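Local coordinates for Lin1840 protein (Listeria innocua serovar 6a, PDB 4ZOC) that probably hydrolyses terminal, non-reducing beta-D-glucosyl residues with release of beta-D-glucose, as a family 3 glycoside hydrolase linked to beta-1,2-glucan metabolism, at residues Q173-L179 and A229-L233; C108-R112 and L660-K665; V115-E120 and A167-Y172. The protein carries 2 engineered substitutions. One frame throughout, in Å; residues are numbered along the deposited sequence.

Interaction 1. Residues Q173-L179 and A229-L233; sequences QGDASKL and AGAKL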
loop_
_atom_site.group_PDB
_atom_site.type_symbol
_atom_site.label_atom_id
_atom_site.label_comp_id
_atom_site.label_asym_id
_atom_site.label_seq_id
_atom_site.Cartn_x
_atom_site.Cartn_y
_atom_site.Cartn_z
ATOM N N GLN A 173 -3.457 -13.593 32.464
ATOM C CA GLN A 173 -4.700 -13.806 33.158
ATOM C C GLN A 173 -4.753 -15.112 33.943
ATOM O O GLN A 173 -5.532 -15.256 34.887
ATOM C CB GLN A 173 -5.884 -13.782 32.158
ATOM C CG GLN A 173 -6.011 -12.521 31.345
ATOM C CD GLN A 173 -7.309 -12.349 30.635
ATOM O OE1 GLN A 173 -7.723 -11.201 30.377
ATOM N NE2 GLN A 173 -7.965 -13.439 30.279
ATOM N N GLY A 174 -3.995 -16.084 33.528
ATOM C CA GLY A 174 -4.299 -17.481 33.916
ATOM C C GLY A 174 -5.728 -17.885 33.633
ATOM O O GLY A 174 -6.235 -17.626 32.552
ATOM N N ASP A 175 -6.385 -18.522 34.627
ATOM C CA ASP A 175 -7.754 -18.911 34.470
ATOM C C ASP A 175 -8.596 -17.661 34.699
ATOM O O ASP A 175 -8.703 -17.144 35.833
ATOM C CB ASP A 175 -8.093 -20.102 35.403
ATOM C CG ASP A 175 -9.568 -20.408 35.439
ATOM O OD1 ASP A 175 -10.426 -19.696 34.864
ATOM O OD2 ASP A 175 -9.888 -21.361 36.092
ATOM N N ALA A 176 -9.179 -17.153 33.619
ATOM C CA ALA A 176 -9.854 -15.847 33.686
ATOM C C ALA A 176 -11.000 -15.826 34.686
ATOM O O ALA A 176 -11.364 -14.764 35.192
ATOM C CB ALA A 176 -10.369 -15.404 32.329
ATOM N N SER A 177 -11.633 -16.974 34.905
ATOM C CA SER A 177 -12.811 -16.999 35.833
ATOM C C SER A 177 -12.398 -16.862 37.284
ATOM O O SER A 177 -13.279 -16.761 38.119
ATOM C CB SER A 177 -13.593 -18.317 35.636
ATOM O OG SER A 177 -12.854 -19.405 36.160
ATOM N N LYS A 178 -11.085 -16.853 37.585
ATOM C CA LYS A 178 -10.551 -16.738 38.918
ATOM C C LYS A 178 -9.703 -15.479 39.134
ATOM O O LYS A 178 -8.886 -15.443 40.040
ATOM C CB LYS A 178 -9.757 -18.004 39.255
ATOM C CG LYS A 178 -10.629 -19.274 39.390
ATOM C CD LYS A 178 -9.706 -20.424 39.733
ATOM C CE LYS A 178 -10.368 -21.809 39.745
ATOM N NZ LYS A 178 -11.744 -21.718 40.320
ATOM N N LEU A 179 -9.945 -14.415 38.373
ATOM C CA LEU A 179 -9.209 -13.170 38.562
ATOM C C LEU A 179 -9.551 -12.504 39.896
ATOM O O LEU A 179 -8.865 -11.570 40.350
ATOM C CB LEU A 179 -9.378 -12.247 37.345
ATOM C CG LEU A 179 -8.475 -12.661 36.168
ATOM C CD1 LEU A 179 -8.956 -12.053 34.873
ATOM C CD2 LEU A 179 -7.010 -12.321 36.423
ATOM N N ALA A 229 -9.955 -17.046 23.745
ATOM C CA ALA A 229 -9.153 -17.545 24.834
ATOM C C ALA A 229 -9.469 -16.832 26.165
ATOM O O ALA A 229 -8.874 -17.178 27.158
ATOM C CB ALA A 229 -7.678 -17.377 24.515
ATOM N N GLY A 230 -10.346 -15.826 26.138
ATOM C CA GLY A 230 -10.840 -15.191 27.355
ATOM C C GLY A 230 -10.324 -13.834 27.681
ATOM O O GLY A 230 -10.494 -13.387 28.833
ATOM N N ALA A 231 -9.669 -13.158 26.713
ATOM C CA ALA A 231 -9.199 -11.768 27.010
ATOM C C ALA A 231 -10.327 -10.923 27.572
ATOM O O ALA A 231 -11.437 -10.865 26.989
ATOM C CB ALA A 231 -8.631 -11.088 25.769
ATOM N N LYS A 232 -10.088 -10.247 28.692
ATOM C CA LYS A 232 -11.176 -9.504 29.323
ATOM C C LYS A 232 -11.651 -8.264 28.654
ATOM O O LYS A 232 -12.852 -7.975 28.722
ATOM C CB LYS A 232 -10.878 -9.262 30.790
ATOM C CG LYS A 232 -10.962 -10.575 31.615
ATOM C CD LYS A 232 -12.397 -10.841 31.956
ATOM C CE LYS A 232 -12.692 -12.101 32.702
ATOM N NZ LYS A 232 -14.196 -12.197 32.759
ATOM N N LEU A 233 -10.750 -7.465 28.052
ATOM C CA LEU A 233 -11.125 -6.204 27.434
ATOM C C LEU A 233 -10.646 -6.158 25.966
ATOM O O LEU A 233 -9.759 -6.918 25.594
ATOM C CB LEU A 233 -10.492 -5.006 28.144
ATOM C CG LEU A 233 -10.934 -4.693 29.592
ATOM C CD1 LEU A 233 -10.193 -5.541 30.599
ATOM C CD2 LEU A 233 -10.726 -3.195 29.865
HETATM O O HOH W 1 -13.830 -13.371 35.601
#
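The carboxamide of Gln-173 bridges two backbone groups of the other segment: NE2 donates to Gly-230 O at 2.9 Å with an N-H...O angle of 175°, and OE1 accepts from Lys-232 N at 3.1 Å and 149°. OE1 also accepts from the backbone N of Ala-188, on strand 187-193. Lys-232 returns the link through water 1, which lies 3.1 Å from Lys-232 NZ and 2.9 Å from Ala-176 O, while NZ itself forms a salt bridge with Asp-338. Both segments lie in alpha-to-beta connections of the TIM barrel, leading from helices 158-173 and 221-228 into adjacent parallel strands 187-193 and 233-236. Gly-230, the first residue to leave helix 221-228, has the positive phi (106°) of a Schellman motif. Nearby is an Asx turn at Asp-175, OD1 accepting from Ser-177 N at 3.0 Å. Packing is looser: Ala-176 CB lies 4.1 Å from Lys-232 CE, and Leu-179 CD1 meets Lys-232 CG at 4.1 Å.

Interaction 2. Residues C108-R112 and L660-K665; sequences CSFDR and LKAFEK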
loop_
_atom_site.group_PDB
_atom_site.type_symbol
_atom_site.label_atom_id
_atom_site.label_comp_id
_atom_site.label_asym_id
_atom_site.label_seq_id
_atom_site.Cartn_x
_atom_site.Cartn_y
_atom_site.Cartn_z
ATOM N N CYS A 108 9.821 -13.563 16.925
ATOM C CA CYS A 108 10.996 -14.336 16.355
ATOM C C CYS A 108 11.423 -15.574 17.197
ATOM O O CYS A 108 12.101 -16.432 16.698
ATOM C CB CYS A 108 12.205 -13.454 16.104
ATOM S SG CYS A 108 11.937 -12.110 14.915
ATOM N N SER A 109 11.042 -15.616 18.492
ATOM C CA SER A 109 11.219 -16.800 19.306
ATOM C C SER A 109 10.484 -18.000 18.767
ATOM O O SER A 109 10.961 -19.086 18.991
ATOM C CB SER A 109 10.810 -16.625 20.776
ATOM O OG SER A 109 9.404 -16.712 20.946
ATOM N N PHE A 110 9.375 -17.809 18.054
ATOM C CA PHE A 110 8.476 -18.935 17.645
ATOM C C PHE A 110 8.208 -19.862 18.822
ATOM O O PHE A 110 8.045 -21.105 18.653
ATOM C CB PHE A 110 9.082 -19.644 16.423
ATOM C CG PHE A 110 8.780 -18.969 15.131
ATOM C CD1 PHE A 110 9.498 -17.807 14.750
ATOM C CD2 PHE A 110 7.893 -19.557 14.219
ATOM C CE1 PHE A 110 9.311 -17.191 13.548
ATOM C CE2 PHE A 110 7.701 -18.941 12.982
ATOM C CZ PHE A 110 8.427 -17.766 12.676
ATOM N N ASP A 111 8.177 -19.267 20.044
ATOM C CA ASP A 111 8.090 -20.047 21.260
ATOM C C ASP A 111 6.980 -19.602 22.209
ATOM O O ASP A 111 7.104 -18.607 22.912
ATOM C CB ASP A 111 9.464 -20.129 21.959
ATOM C CG ASP A 111 9.480 -21.199 23.017
ATOM O OD1 ASP A 111 9.355 -22.400 22.651
ATOM O OD2 ASP A 111 9.509 -20.840 24.212
ATOM N N ARG A 112 5.877 -20.357 22.187
ATOM C CA ARG A 112 4.672 -20.031 22.923
ATOM C C ARG A 112 5.014 -19.891 24.419
ATOM O O ARG A 112 4.564 -18.955 25.064
ATOM C CB ARG A 112 3.550 -21.044 22.704
ATOM C CG ARG A 112 2.990 -21.096 21.295
ATOM C CD ARG A 112 2.204 -22.397 21.169
ATOM N NE ARG A 112 1.537 -22.610 19.883
ATOM C CZ ARG A 112 2.124 -23.250 18.849
ATOM N NH1 ARG A 112 3.370 -23.683 18.936
ATOM N NH2 ARG A 112 1.445 -23.473 17.734
ATOM N N LEU A 660 1.580 -20.326 7.115
ATOM C CA LEU A 660 1.997 -21.103 8.252
ATOM C C LEU A 660 0.793 -21.634 9.021
ATOM O O LEU A 660 -0.138 -20.855 9.308
ATOM C CB LEU A 660 2.824 -20.264 9.256
ATOM C CG LEU A 660 3.538 -20.962 10.384
ATOM C CD1 LEU A 660 4.702 -21.819 9.879
ATOM C CD2 LEU A 660 3.973 -19.900 11.409
ATOM N N LYS A 661 0.806 -22.938 9.345
ATOM C CA LYS A 661 -0.308 -23.547 10.051
ATOM C C LYS A 661 0.123 -24.391 11.255
ATOM O O LYS A 661 -0.761 -24.853 11.993
ATOM C CB LYS A 661 -1.109 -24.436 9.102
ATOM C CG LYS A 661 -1.777 -23.741 7.933
ATOM C CD LYS A 661 -2.787 -22.770 8.293
ATOM C CE LYS A 661 -3.442 -22.235 7.006
ATOM N NZ LYS A 661 -4.391 -21.200 7.463
ATOM N N ALA A 662 1.444 -24.534 11.496
ATOM C CA ALA A 662 1.944 -25.170 12.664
ATOM C C ALA A 662 3.389 -24.835 12.812
ATOM O O ALA A 662 4.106 -24.607 11.843
ATOM C CB ALA A 662 1.735 -26.724 12.634
ATOM N N PHE A 663 3.824 -24.806 14.052
ATOM C CA PHE A 663 5.263 -24.640 14.351
ATOM C C PHE A 663 5.575 -25.186 15.741
ATOM O O PHE A 663 4.701 -25.146 16.629
ATOM C CB PHE A 663 5.670 -23.149 14.245
ATOM C CG PHE A 663 4.999 -22.258 15.270
ATOM C CD1 PHE A 663 3.802 -21.673 15.002
ATOM C CD2 PHE A 663 5.598 -22.020 16.504
ATOM C CE1 PHE A 663 3.222 -20.850 15.915
ATOM C CE2 PHE A 663 4.989 -21.186 17.422
ATOM C CZ PHE A 663 3.787 -20.600 17.138
ATOM N N GLU A 664 6.797 -25.678 15.942
ATOM C CA GLU A 664 7.289 -26.122 17.249
ATOM C C GLU A 664 8.800 -25.961 17.260
ATOM O O GLU A 664 9.534 -26.321 16.307
ATOM C CB GLU A 664 6.981 -27.626 17.557
ATOM C CG GLU A 664 7.443 -28.009 18.943
ATOM C CD GLU A 664 7.085 -29.401 19.412
ATOM O OE1 GLU A 664 6.086 -29.984 18.934
ATOM O OE2 GLU A 664 7.815 -29.921 20.301
ATOM N N LYS A 665 9.271 -25.371 18.306
ATOM C CA LYS A 665 10.689 -25.198 18.526
ATOM C C LYS A 665 11.220 -26.391 19.331
ATOM O O LYS A 665 10.686 -26.721 20.388
ATOM C CB LYS A 665 10.970 -23.893 19.267
ATOM C CG LYS A 665 12.417 -23.540 19.358
ATOM C CD LYS A 665 12.476 -22.107 19.893
ATOM C CE LYS A 665 13.592 -21.354 19.353
ATOM N NZ LYS A 665 13.607 -19.973 19.901
HETATM O O HOH W 2 7.970 -23.385 19.834
HETATM O O HOH W 3 1.604 -25.674 15.946
#
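Ser-109 opens the contact with its backbone: its O accepts a 2.9 Å hydrogen bond from Lys-665 NZ, an ammonium that also forms a salt bridge with Glu-373. Its OG accepts from Asp-111 N at 3.0 Å in an ST turn and is hydrogen-bonded to Leu-106 O. Phe-110, with positive phi (46°), is the first residue to leave helical geometry; its ring edge is directed at the face of Phe-663 in a T-shaped pair, centroids 5.7 Å apart and planes at 86°. Phe-110 CE2 also reaches Leu-660 CD2 at 4.2 Å. Water 2 joins Phe-110 O (2.6 Å) and Asp-111 OD1 (3.3 Å) to Lys-665 N (2.8 Å), while Asp-111, at the N-cap of helix 112-128, bonds Thr-114 through OD2. Arg-112 completes the segment: its guanidinium lies flat on Phe-663, planes at 10° and CZ 3.9 Å from the ring centroid, a cation-pi stack, and NH1 donates to Phe-663 O at 3.0 Å and 178°; NE pairs with Glu-163. Strand 659-668, an edge of the fibronectin type III-like sheet, thereby docks on the TIM-barrel domain. This mix of aromatic, cation-pi and backbone-directed polar contacts is consistent with a junction of defined orientation.

Interaction 3. Residues V115-E120 and A167-Y172; sequences VRVMAE and AMVDGY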
loop_
_atom_site.group_PDB
_atom_site.type_symbol
_atom_site.label_atom_id
_atom_site.label_comp_id
_atom_site.label_asym_id
_atom_site.label_seq_id
_atom_site.Cartn_x
_atom_site.Cartn_y
_atom_site.Cartn_z
ATOM N N VAL A 115 6.629 -16.589 25.452
ATOM C CA VAL A 115 5.656 -15.494 25.516
ATOM C C VAL A 115 4.738 -15.599 26.732
ATOM O O VAL A 115 4.479 -14.600 27.397
ATOM C CB VAL A 115 4.908 -15.442 24.183
ATOM C CG1 VAL A 115 3.782 -14.485 24.262
ATOM C CG2 VAL A 115 5.962 -15.129 23.094
ATOM N N ARG A 116 4.279 -16.791 27.068
ATOM C CA ARG A 116 3.494 -16.933 28.288
ATOM C C ARG A 116 4.261 -16.537 29.563
ATOM O O ARG A 116 3.740 -15.866 30.445
ATOM C CB ARG A 116 3.001 -18.372 28.390
ATOM C CG ARG A 116 1.962 -18.608 29.516
ATOM C CD ARG A 116 1.808 -20.111 29.870
ATOM N NE ARG A 116 3.010 -20.579 30.538
ATOM C CZ ARG A 116 3.352 -20.314 31.776
ATOM N NH1 ARG A 116 2.515 -19.621 32.581
ATOM N NH2 ARG A 116 4.513 -20.745 32.259
ATOM N N VAL A 117 5.507 -16.985 29.675
ATOM C CA VAL A 117 6.322 -16.619 30.823
ATOM C C VAL A 117 6.549 -15.111 30.913
ATOM O O VAL A 117 6.472 -14.530 31.983
ATOM C CB VAL A 117 7.677 -17.363 30.807
ATOM C CG1 VAL A 117 8.658 -16.763 31.817
ATOM C CG2 VAL A 117 7.453 -18.850 31.063
ATOM N N MET A 118 6.835 -14.493 29.764
ATOM C CA MET A 118 6.955 -13.061 29.726
ATOM C C MET A 118 5.700 -12.435 30.348
ATOM O O MET A 118 5.788 -11.542 31.227
ATOM C CB MET A 118 7.188 -12.536 28.324
ATOM C CG MET A 118 7.288 -11.003 28.206
ATOM S SD MET A 118 5.786 -10.047 28.242
ATOM C CE MET A 118 4.925 -10.529 26.789
ATOM N N ALA A 119 4.516 -12.829 29.861
ATOM C CA ALA A 119 3.298 -12.203 30.365
ATOM C C ALA A 119 3.029 -12.528 31.849
ATOM O O ALA A 119 2.550 -11.682 32.611
ATOM C CB ALA A 119 2.185 -12.649 29.491
ATOM N N GLU A 120 3.341 -13.770 32.275
ATOM C CA GLU A 120 3.259 -14.087 33.705
ATOM C C GLU A 120 4.137 -13.201 34.627
ATOM O O GLU A 120 3.645 -12.705 35.651
ATOM C CB GLU A 120 3.519 -15.589 33.918
ATOM C CG GLU A 120 3.343 -16.023 35.377
ATOM C CD GLU A 120 3.437 -17.517 35.409
ATOM O OE1 GLU A 120 4.539 -17.979 35.572
ATOM O OE2 GLU A 120 2.442 -18.227 35.174
ATOM N N ALA A 167 -0.965 -17.213 23.961
ATOM C CA ALA A 167 0.002 -17.398 25.017
ATOM C C ALA A 167 0.137 -16.197 25.952
ATOM O O ALA A 167 0.238 -16.400 27.172
ATOM C CB ALA A 167 1.335 -17.817 24.426
ATOM N N MET A 168 0.082 -14.962 25.410
ATOM C CA MET A 168 0.181 -13.762 26.271
ATOM C C MET A 168 -1.026 -13.630 27.180
ATOM O O MET A 168 -0.892 -13.400 28.405
ATOM C CB MET A 168 0.292 -12.511 25.448
ATOM C CG MET A 168 1.626 -12.177 24.889
ATOM S SD MET A 168 1.828 -10.373 24.551
ATOM C CE MET A 168 3.102 -10.678 23.344
ATOM N N VAL A 169 -2.211 -13.847 26.600
ATOM C CA VAL A 169 -3.459 -13.764 27.395
ATOM C C VAL A 169 -3.407 -14.778 28.558
ATOM O O VAL A 169 -3.713 -14.449 29.702
ATOM C CB VAL A 169 -4.686 -13.990 26.511
ATOM C CG1 VAL A 169 -5.957 -14.155 27.382
ATOM C CG2 VAL A 169 -4.863 -12.844 25.540
ATOM N N ASP A 170 -3.000 -16.017 28.251
ATOM C CA ASP A 170 -2.879 -17.066 29.257
ATOM C C ASP A 170 -1.855 -16.651 30.354
ATOM O O ASP A 170 -2.095 -16.796 31.542
ATOM C CB ASP A 170 -2.453 -18.338 28.567
ATOM C CG ASP A 170 -2.404 -19.525 29.504
ATOM O OD1 ASP A 170 -3.192 -19.597 30.491
ATOM O OD2 ASP A 170 -1.565 -20.422 29.234
ATOM N N GLY A 171 -0.720 -16.117 29.931
ATOM C CA GLY A 171 0.306 -15.642 30.865
ATOM C C GLY A 171 -0.176 -14.538 31.789
ATOM O O GLY A 171 0.072 -14.546 33.041
ATOM N N TYR A 172 -0.890 -13.573 31.228
ATOM C CA TYR A 172 -1.375 -12.417 32.063
ATOM C C TYR A 172 -2.480 -12.860 33.006
ATOM O O TYR A 172 -2.452 -12.523 34.168
ATOM C CB TYR A 172 -1.917 -11.269 31.206
ATOM C CG TYR A 172 -0.899 -10.516 30.337
ATOM C CD1 TYR A 172 0.239 -9.966 30.885
ATOM C CD2 TYR A 172 -1.167 -10.221 28.989
ATOM C CE1 TYR A 172 1.117 -9.229 30.125
ATOM C CE2 TYR A 172 -0.236 -9.510 28.227
ATOM C CZ TYR A 172 0.890 -9.007 28.800
ATOM O OH TYR A 172 1.794 -8.283 28.041
HETATM O O HOH W 4 -0.434 -18.960 32.601
#
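A glycine facing an alanine lets the helical segments 115-120 and 167-172 pass with axes 6.9 Å apart at a crossing angle of -35°. At Gly-171 a CB would sit only 2.4 Å from Arg-116 O and 2.6 Å from Ala-119 CB; its absence permits a CA-H...O contact from Gly-171 CA to Arg-116 O at 3.5 Å. Ala-119 CB in turn lies over the face of Tyr-172, 3.6 Å from the ring centroid, a CH-pi contact. The Tyr-172 rotamer (chi1 m, -67°) swings the ring back although its CA-CB bond points away, and OH bonds Ser-136. Met-118, t then m, m, curls so that CE reaches Met-168 SD at 3.8 Å, whereas the Met-168 tail is extended (chi2 and chi3 t) and its CG lies 3.2 Å from Val-115 CG1. Arg-116, kinked at chi3 (p), salt-bridges Glu-120 through NH1 and OE2 at 2.9 Å and Glu-113 through NH2. Helices 112-128 and 158-173 lead into neighbouring parallel strands 133-134 and 187-193 of the TIM barrel; helix 103-108 covers Val-115 and Met-118 through Leu-106.

In the fold
Helix 158-173 ties the set together: interaction 3 uses its last turns, interaction 1 begins at its final residue, and Phe-110 and Phe-663 of interaction 2 pack on its Leu-160. Interactions 1 and 3 have centres about 11 Å apart, and Val-169 CG1 packs 3.9 Å from Ala-231 N; their elements lead into strands 133-134, 187-193 and 233-236, consecutive in the barrel. Interaction 2 lies about 15 Å from interaction 3, centre to centre; there Arg-112 O meets Ala-167 CB at 3.5 Å. Interactions 1 and 2, centres about 23 Å apart, do not touch. Interactions 1 and 3 join segments 50 and 47 residues apart, against 548 for interaction 2. All three lie away from the glucose pocket of Trp-271, Trp-409 and Glu-473 and the magnesium site at Asp-648 and Thr-650.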